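Long-range contacts in mannan endo-1,4-beta-mannosidase (Mytilus edulis, PDB 2C0H), which hydrolyses the beta-1,4-mannosidic linkages within mannans, galactomannans and glucomannans as an endo-acting enzyme of glycoside hydrolase family 5: residues His263-Gln268 / Glu294-His299; Ser275-Ser280 / Glu306-Trp311. The protein carries 3 engineered substitutions. One frame throughout, in Å; residues are numbered along the deposited sequence.

Contact 1 (His263-Gln268 / Glu294-His299); sequences HTYDWQ and EFNQEH
H263 and E294 lie abreast with CA atoms 4.7 Å apart, where the parallel strands 260-263 and 290-294 of the TIM barrel give way to active-site loops. Just past them T264 N donates to E294 O (3.1 Å). D266 N then reaches H299 O (3.0 Å), and between these two bonds a water accepts the N-H of N296 and lies within hydrogen-bonding distance of T264 O and H299 O, bridging the two chains. In E294, the probable nucleophile, CD is anti to CB (chi2 -174°) and comes over one face of the H263 imidazole, offset toward its rim. Carboxylate and ring planes are 12° apart, and CG sits 3.6 Å from the ring centroid, a CH-pi contact. OE2 forms a salt bridge with R63, while H263 ND1 is hydrogen-bonded to E163, the probable proton donor. The ring of Y265, a likely substrate-binding residue, turns one edge toward the face of H299 in an offset edge-to-face pair. H299 is held in turn by ND1 donating to N296 OD1, on a carbonyl lone pair. At the other end of the tyrosine, OH donates to E294 OE1 at 2.7 Å, arriving on the anti side and 27° out of the carboxylate plane.

Contact 2 (Ser275-Ser280 / Glu306-Trp311); sequences SPFKHS and ESMFEW
W311 reaches F277 and the surrounding loop from helix 305-314 because its CG stands anti to the backbone N (chi1 -173°), directed toward 275-280; on the loop, F277 CG lies beside its own backbone N, from where the ring can meet both M308 and W311. The indole N-H is shared between two backbone carbonyls. P276 O accepts from NE1 at 3.0 Å, with the nitrogen on a lone pair in the carbonyl plane, whereas H279 O lies close to the indole plane but receives NE1 from above its own carbonyl plane, at 3.2 Å. Angles at the hydrogen of 133° and 145° show that neither bond is straight, as a bifurcated donor requires. F277 O lies over one face of the indole, offset toward its rim. Phenyl and indole are oblique to each other, with their CD1 atoms 3.8 Å apart. M308 bends at chi3 and sets CE over one face of the F277 ring, 3.7 Å from CE2, a CH-pi contact; its SD, more distant and oblique, adds a Met-aromatic contact. M308 O meets the ring edge at F277 CE1 (3.5 Å). A type I turn from S275 to K278 and an ST turn, S275 OG accepting from F277 N, shape the loop. This packing joins the loop between strands 260-263 and 290-294 to helix 305-314, with P276 and F277 also touching I292 of strand 290-294 and F309 packing on strand 319-322.

In the fold
The two contacts join the same parts of the chain: their segments alternate in sequence, and their centres are 11 Å apart. Contact 1 holds the probable nucleophile E294, whereas the side chain of F277 in contact 2 is about 9 Å from that of E294, and M308 is about 8 Å from Y265, measured between side chains. They meet directly in two places. Loop to loop, T264 OG1 and S275 OG are 2.8 Å apart, probably hydrogen-bonded, and T264 CG2 packs on F277 CE2. Loop to helix, M308 CE lies 3.7 Å from F295 CD1. Contact 2 thus adjoins the active-site loops of contact 1 through T264 and F295.

Contact 1 (His263-Gln268 / Glu294-His299)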
loop_
_atom_site.group_PDB
_atom_site.type_symbol
_atom_site.label_atom_id
_atom_site.label_comp_id
_atom_site.label_asym_id
_atom_site.label_seq_id
_atom_site.Cartn_x
_atom_site.Cartn_y
_atom_site.Cartn_z
ATOM N N HIS A 263 -4.061 -6.930 -4.377
ATOM C CA HIS A 263 -3.038 -7.816 -4.889
ATOM C C HIS A 263 -3.682 -8.995 -5.623
ATOM O O HIS A 263 -4.810 -9.403 -5.313
ATOM C CB HIS A 263 -2.182 -8.294 -3.724
ATOM C CG HIS A 263 -1.601 -7.174 -2.908
ATOM N ND1 HIS A 263 -1.031 -7.376 -1.670
ATOM C CD2 HIS A 263 -1.511 -5.845 -3.151
ATOM C CE1 HIS A 263 -0.612 -6.218 -1.191
ATOM N NE2 HIS A 263 -0.890 -5.273 -2.069
ATOM N N THR A 264 -2.995 -9.550 -6.618
ATOM C CA THR A 264 -3.596 -10.682 -7.327
ATOM C C THR A 264 -2.544 -11.611 -7.915
ATOM O O THR A 264 -1.595 -11.170 -8.584
ATOM C CB THR A 264 -4.612 -10.176 -8.392
ATOM O OG1 THR A 264 -5.333 -11.271 -8.987
ATOM C CG2 THR A 264 -3.913 -9.369 -9.428
ATOM N N TYR A 265 -2.698 -12.890 -7.585
ATOM C CA TYR A 265 -1.819 -13.958 -8.051
ATOM C C TYR A 265 -2.673 -15.139 -8.493
ATOM O O TYR A 265 -3.729 -15.397 -7.913
ATOM C CB TYR A 265 -0.893 -14.389 -6.919
ATOM C CG TYR A 265 0.018 -13.299 -6.388
ATOM C CD1 TYR A 265 1.211 -12.985 -7.026
ATOM C CD2 TYR A 265 -0.295 -12.602 -5.231
ATOM C CE1 TYR A 265 2.064 -12.007 -6.552
ATOM C CE2 TYR A 265 0.560 -11.628 -4.738
ATOM C CZ TYR A 265 1.741 -11.324 -5.403
ATOM O OH TYR A 265 2.643 -10.376 -4.958
ATOM N N ASP A 266 -2.232 -15.847 -9.528
ATOM C CA ASP A 266 -2.965 -17.012 -10.012
ATOM C C ASP A 266 -2.805 -18.208 -9.066
ATOM O O ASP A 266 -2.035 -18.152 -8.106
ATOM C CB ASP A 266 -2.546 -17.371 -11.443
ATOM C CG ASP A 266 -1.138 -17.945 -11.536
ATOM O OD1 ASP A 266 -0.468 -18.139 -10.509
ATOM O OD2 ASP A 266 -0.683 -18.194 -12.669
ATOM N N TRP A 267 -3.552 -19.270 -9.336
ATOM C CA TRP A 267 -3.424 -20.516 -8.589
ATOM C C TRP A 267 -3.539 -21.650 -9.585
ATOM O O TRP A 267 -4.502 -21.703 -10.330
ATOM C CB TRP A 267 -4.509 -20.637 -7.529
ATOM C CG TRP A 267 -4.411 -21.923 -6.772
ATOM C CD1 TRP A 267 -5.308 -22.953 -6.777
ATOM C CD2 TRP A 267 -3.326 -22.336 -5.938
ATOM N NE1 TRP A 267 -4.854 -23.976 -5.979
ATOM C CE2 TRP A 267 -3.639 -23.623 -5.452
ATOM C CE3 TRP A 267 -2.117 -21.744 -5.554
ATOM C CZ2 TRP A 267 -2.792 -24.323 -4.591
ATOM C CZ3 TRP A 267 -1.276 -22.440 -4.697
ATOM C CH2 TRP A 267 -1.618 -23.717 -4.228
ATOM N N GLN A 268 -2.546 -22.534 -9.594
ATOM C CA GLN A 268 -2.461 -23.607 -10.591
ATOM C C GLN A 268 -2.715 -23.065 -12.010
ATOM O O GLN A 268 -3.509 -23.628 -12.775
ATOM C CB GLN A 268 -3.429 -24.747 -10.238
ATOM C CG GLN A 268 -3.284 -25.271 -8.798
ATOM C CD GLN A 268 -4.291 -26.360 -8.444
ATOM O OE1 GLN A 268 -5.170 -26.698 -9.241
ATOM N NE2 GLN A 268 -4.167 -26.913 -7.242
ATOM N N GLU A 294 0.248 -5.461 -6.357
ATOM C CA GLU A 294 1.222 -6.570 -6.462
ATOM C C GLU A 294 0.725 -7.548 -7.519
ATOM O O GLU A 294 -0.454 -7.918 -7.506
ATOM C CB GLU A 294 1.349 -7.360 -5.153
ATOM C CG GLU A 294 1.953 -6.617 -3.971
ATOM C CD GLU A 294 2.185 -7.502 -2.753
ATOM O OE1 GLU A 294 2.036 -8.747 -2.861
ATOM O OE2 GLU A 294 2.512 -6.950 -1.667
ATOM N N PHE A 295 1.622 -7.949 -8.420
ATOM C CA PHE A 295 1.354 -9.009 -9.398
ATOM C C PHE A 295 2.686 -9.309 -10.052
ATOM O O PHE A 295 3.623 -8.512 -9.953
ATOM C CB PHE A 295 0.348 -8.557 -10.466
ATOM C CG PHE A 295 0.832 -7.434 -11.331
ATOM C CD1 PHE A 295 1.403 -7.664 -12.595
ATOM C CD2 PHE A 295 0.726 -6.114 -10.896
ATOM C CE1 PHE A 295 1.838 -6.630 -13.370
ATOM C CE2 PHE A 295 1.175 -5.069 -11.676
ATOM C CZ PHE A 295 1.729 -5.311 -12.921
ATOM N N ASN A 296 2.758 -10.428 -10.777
ATOM C CA ASN A 296 3.894 -10.658 -11.679
ATOM C C ASN A 296 3.557 -11.730 -12.715
ATOM O O ASN A 296 2.580 -12.457 -12.601
ATOM C CB ASN A 296 5.201 -10.996 -10.926
ATOM C CG ASN A 296 5.066 -12.157 -9.965
ATOM O OD1 ASN A 296 4.570 -13.237 -10.305
ATOM N ND2 ASN A 296 5.524 -11.948 -8.730
ATOM N N GLN A 297 4.369 -11.758 -13.758
ATOM C CA GLN A 297 4.181 -12.681 -14.876
ATOM C C GLN A 297 4.330 -14.136 -14.429
ATOM O O GLN A 297 3.659 -15.029 -14.947
ATOM C CB GLN A 297 5.205 -12.328 -15.934
ATOM C CG GLN A 297 5.153 -13.104 -17.196
ATOM C CD GLN A 297 6.283 -12.709 -18.110
ATOM O OE1 GLN A 297 6.513 -11.519 -18.392
ATOM N NE2 GLN A 297 7.028 -13.704 -18.557
ATOM N N GLU A 298 5.187 -14.372 -13.452
ATOM C CA GLU A 298 5.396 -15.722 -12.945
ATOM C C GLU A 298 4.118 -16.334 -12.348
ATOM O O GLU A 298 3.938 -17.557 -12.350
ATOM C CB GLU A 298 6.558 -15.721 -11.943
ATOM C CG GLU A 298 7.957 -15.490 -12.576
ATOM C CD GLU A 298 8.291 -14.038 -12.979
ATOM O OE1 GLU A 298 7.490 -13.107 -12.748
ATOM O OE2 GLU A 298 9.397 -13.803 -13.530
ATOM N N HIS A 299 3.222 -15.477 -11.860
ATOM C CA HIS A 299 1.923 -15.876 -11.326
ATOM C C HIS A 299 0.790 -15.179 -12.078
ATOM O O HIS A 299 -0.223 -14.787 -11.486
ATOM C CB HIS A 299 1.882 -15.558 -9.825
ATOM C CG HIS A 299 2.948 -16.266 -9.051
ATOM N ND1 HIS A 299 4.182 -15.708 -8.805
ATOM C CD2 HIS A 299 2.976 -17.501 -8.498
ATOM C CE1 HIS A 299 4.926 -16.567 -8.129
ATOM N NE2 HIS A 299 4.218 -17.663 -7.932
HETATM O O HOH W 1 0.210 -11.925 -10.564
#

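Contact 2 (Ser275-Ser280 / Glu306-Trp311)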
loop_
_atom_site.group_PDB
_atom_site.type_symbol
_atom_site.label_atom_id
_atom_site.label_comp_id
_atom_site.label_asym_id
_atom_site.label_seq_id
_atom_site.Cartn_x
_atom_site.Cartn_y
_atom_site.Cartn_z
ATOM N N SER A 275 -10.464 -12.004 -9.544
ATOM C CA SER A 275 -9.277 -11.230 -9.916
ATOM C C SER A 275 -9.554 -10.003 -10.793
ATOM O O SER A 275 -10.334 -10.097 -11.735
ATOM C CB SER A 275 -8.265 -12.103 -10.663
ATOM O OG SER A 275 -7.186 -11.315 -11.138
ATOM N N PRO A 276 -8.895 -8.863 -10.501
ATOM C CA PRO A 276 -8.982 -7.700 -11.387
ATOM C C PRO A 276 -8.456 -7.944 -12.795
ATOM O O PRO A 276 -8.746 -7.152 -13.676
ATOM C CB PRO A 276 -8.158 -6.622 -10.680
ATOM C CG PRO A 276 -7.395 -7.301 -9.623
ATOM C CD PRO A 276 -8.071 -8.579 -9.308
ATOM N N PHE A 277 -7.692 -9.009 -13.020
ATOM C CA PHE A 277 -7.306 -9.340 -14.397
ATOM C C PHE A 277 -8.370 -10.122 -15.191
ATOM O O PHE A 277 -8.147 -10.436 -16.369
ATOM C CB PHE A 277 -5.952 -10.074 -14.413
ATOM C CG PHE A 277 -4.782 -9.187 -14.051
ATOM C CD1 PHE A 277 -4.366 -8.148 -14.881
ATOM C CD2 PHE A 277 -4.080 -9.379 -12.867
ATOM C CE1 PHE A 277 -3.306 -7.320 -14.534
ATOM C CE2 PHE A 277 -3.007 -8.558 -12.529
ATOM C CZ PHE A 277 -2.621 -7.523 -13.350
ATOM N N LYS A 278 -9.516 -10.419 -14.579
ATOM C CA LYS A 278 -10.636 -11.100 -15.262
ATOM C C LYS A 278 -11.827 -10.174 -15.527
ATOM O O LYS A 278 -12.826 -10.595 -16.140
ATOM C CB LYS A 278 -11.113 -12.300 -14.441
ATOM C CG LYS A 278 -10.077 -13.415 -14.263
ATOM C CD LYS A 278 -9.518 -13.939 -15.588
ATOM C CE LYS A 278 -10.590 -14.471 -16.515
ATOM N NZ LYS A 278 -9.980 -15.099 -17.735
ATOM N N HIS A 279 -11.715 -8.924 -15.087
ATOM C CA HIS A 279 -12.814 -7.959 -15.184
ATOM C C HIS A 279 -12.289 -6.544 -15.365
ATOM O O HIS A 279 -11.147 -6.237 -15.008
ATOM C CB HIS A 279 -13.662 -7.981 -13.901
ATOM C CG HIS A 279 -14.204 -9.326 -13.544
ATOM N ND1 HIS A 279 -15.344 -9.846 -14.114
ATOM C CD2 HIS A 279 -13.755 -10.261 -12.676
ATOM C CE1 HIS A 279 -15.572 -11.048 -13.615
ATOM N NE2 HIS A 279 -14.622 -11.322 -12.738
ATOM N N SER A 280 -13.146 -5.673 -15.871
ATOM C CA SER A 280 -12.883 -4.242 -15.865
ATOM C C SER A 280 -13.147 -3.680 -14.469
ATOM O O SER A 280 -13.918 -4.261 -13.697
ATOM C CB SER A 280 -13.745 -3.521 -16.907
ATOM O OG SER A 280 -13.329 -3.893 -18.222
ATOM N N GLU A 306 3.846 -7.237 -20.253
ATOM C CA GLU A 306 3.248 -6.196 -21.089
ATOM C C GLU A 306 1.710 -6.244 -21.063
ATOM O O GLU A 306 1.056 -5.194 -20.939
ATOM C CB GLU A 306 3.730 -6.341 -22.539
ATOM C CG GLU A 306 5.188 -6.080 -22.743
ATOM C CD GLU A 306 6.028 -7.346 -22.761
ATOM O OE1 GLU A 306 5.702 -8.305 -22.011
ATOM O OE2 GLU A 306 7.025 -7.362 -23.524
ATOM N N SER A 307 1.134 -7.443 -21.214
ATOM C CA SER A 307 -0.331 -7.625 -21.206
ATOM C C SER A 307 -0.950 -7.268 -19.866
ATOM O O SER A 307 -2.050 -6.736 -19.836
ATOM C CB SER A 307 -0.712 -9.059 -21.562
ATOM O OG SER A 307 -0.507 -9.299 -22.965
ATOM N N MET A 308 -0.240 -7.553 -18.786
ATOM C CA MET A 308 -0.754 -7.252 -17.448
ATOM C C MET A 308 -0.754 -5.721 -17.230
ATOM O O MET A 308 -1.754 -5.159 -16.763
ATOM C CB MET A 308 0.061 -7.996 -16.390
ATOM C CG MET A 308 -0.042 -9.529 -16.516
ATOM S SD MET A 308 0.919 -10.475 -15.319
ATOM C CE MET A 308 -0.298 -10.630 -14.038
ATOM N N PHE A 309 0.335 -5.038 -17.569
ATOM C CA PHE A 309 0.372 -3.544 -17.506
ATOM C C PHE A 309 -0.704 -2.954 -18.439
ATOM O O PHE A 309 -1.412 -2.009 -18.070
ATOM C CB PHE A 309 1.766 -2.995 -17.828
ATOM C CG PHE A 309 2.699 -2.949 -16.645
ATOM C CD1 PHE A 309 2.783 -1.815 -15.850
ATOM C CD2 PHE A 309 3.524 -4.009 -16.356
ATOM C CE1 PHE A 309 3.632 -1.762 -14.767
ATOM C CE2 PHE A 309 4.421 -3.949 -15.291
ATOM C CZ PHE A 309 4.466 -2.814 -14.485
ATOM N N GLU A 310 -0.858 -3.530 -19.630
ATOM C CA GLU A 310 -1.878 -3.061 -20.572
ATOM C C GLU A 310 -3.294 -3.188 -20.042
ATOM O O GLU A 310 -4.111 -2.271 -20.229
ATOM C CB GLU A 310 -1.785 -3.814 -21.904
ATOM C CG GLU A 310 -2.715 -3.273 -23.002
ATOM C CD GLU A 310 -2.239 -1.976 -23.623
ATOM O OE1 GLU A 310 -1.128 -1.511 -23.285
ATOM O OE2 GLU A 310 -2.983 -1.412 -24.464
ATOM N N TRP A 311 -3.605 -4.327 -19.419
ATOM C CA TRP A 311 -4.939 -4.561 -18.842
ATOM C C TRP A 311 -5.214 -3.498 -17.778
ATOM O O TRP A 311 -6.258 -2.835 -17.813
ATOM C CB TRP A 311 -5.072 -5.968 -18.250
ATOM C CG TRP A 311 -6.474 -6.284 -17.795
ATOM C CD1 TRP A 311 -7.007 -6.054 -16.559
ATOM C CD2 TRP A 311 -7.522 -6.873 -18.576
ATOM N NE1 TRP A 311 -8.308 -6.467 -16.521
ATOM C CE2 TRP A 311 -8.659 -6.971 -17.746
ATOM C CE3 TRP A 311 -7.614 -7.312 -19.899
ATOM C CZ2 TRP A 311 -9.871 -7.499 -18.195
ATOM C CZ3 TRP A 311 -8.805 -7.844 -20.340
ATOM C CH2 TRP A 311 -9.924 -7.933 -19.498
#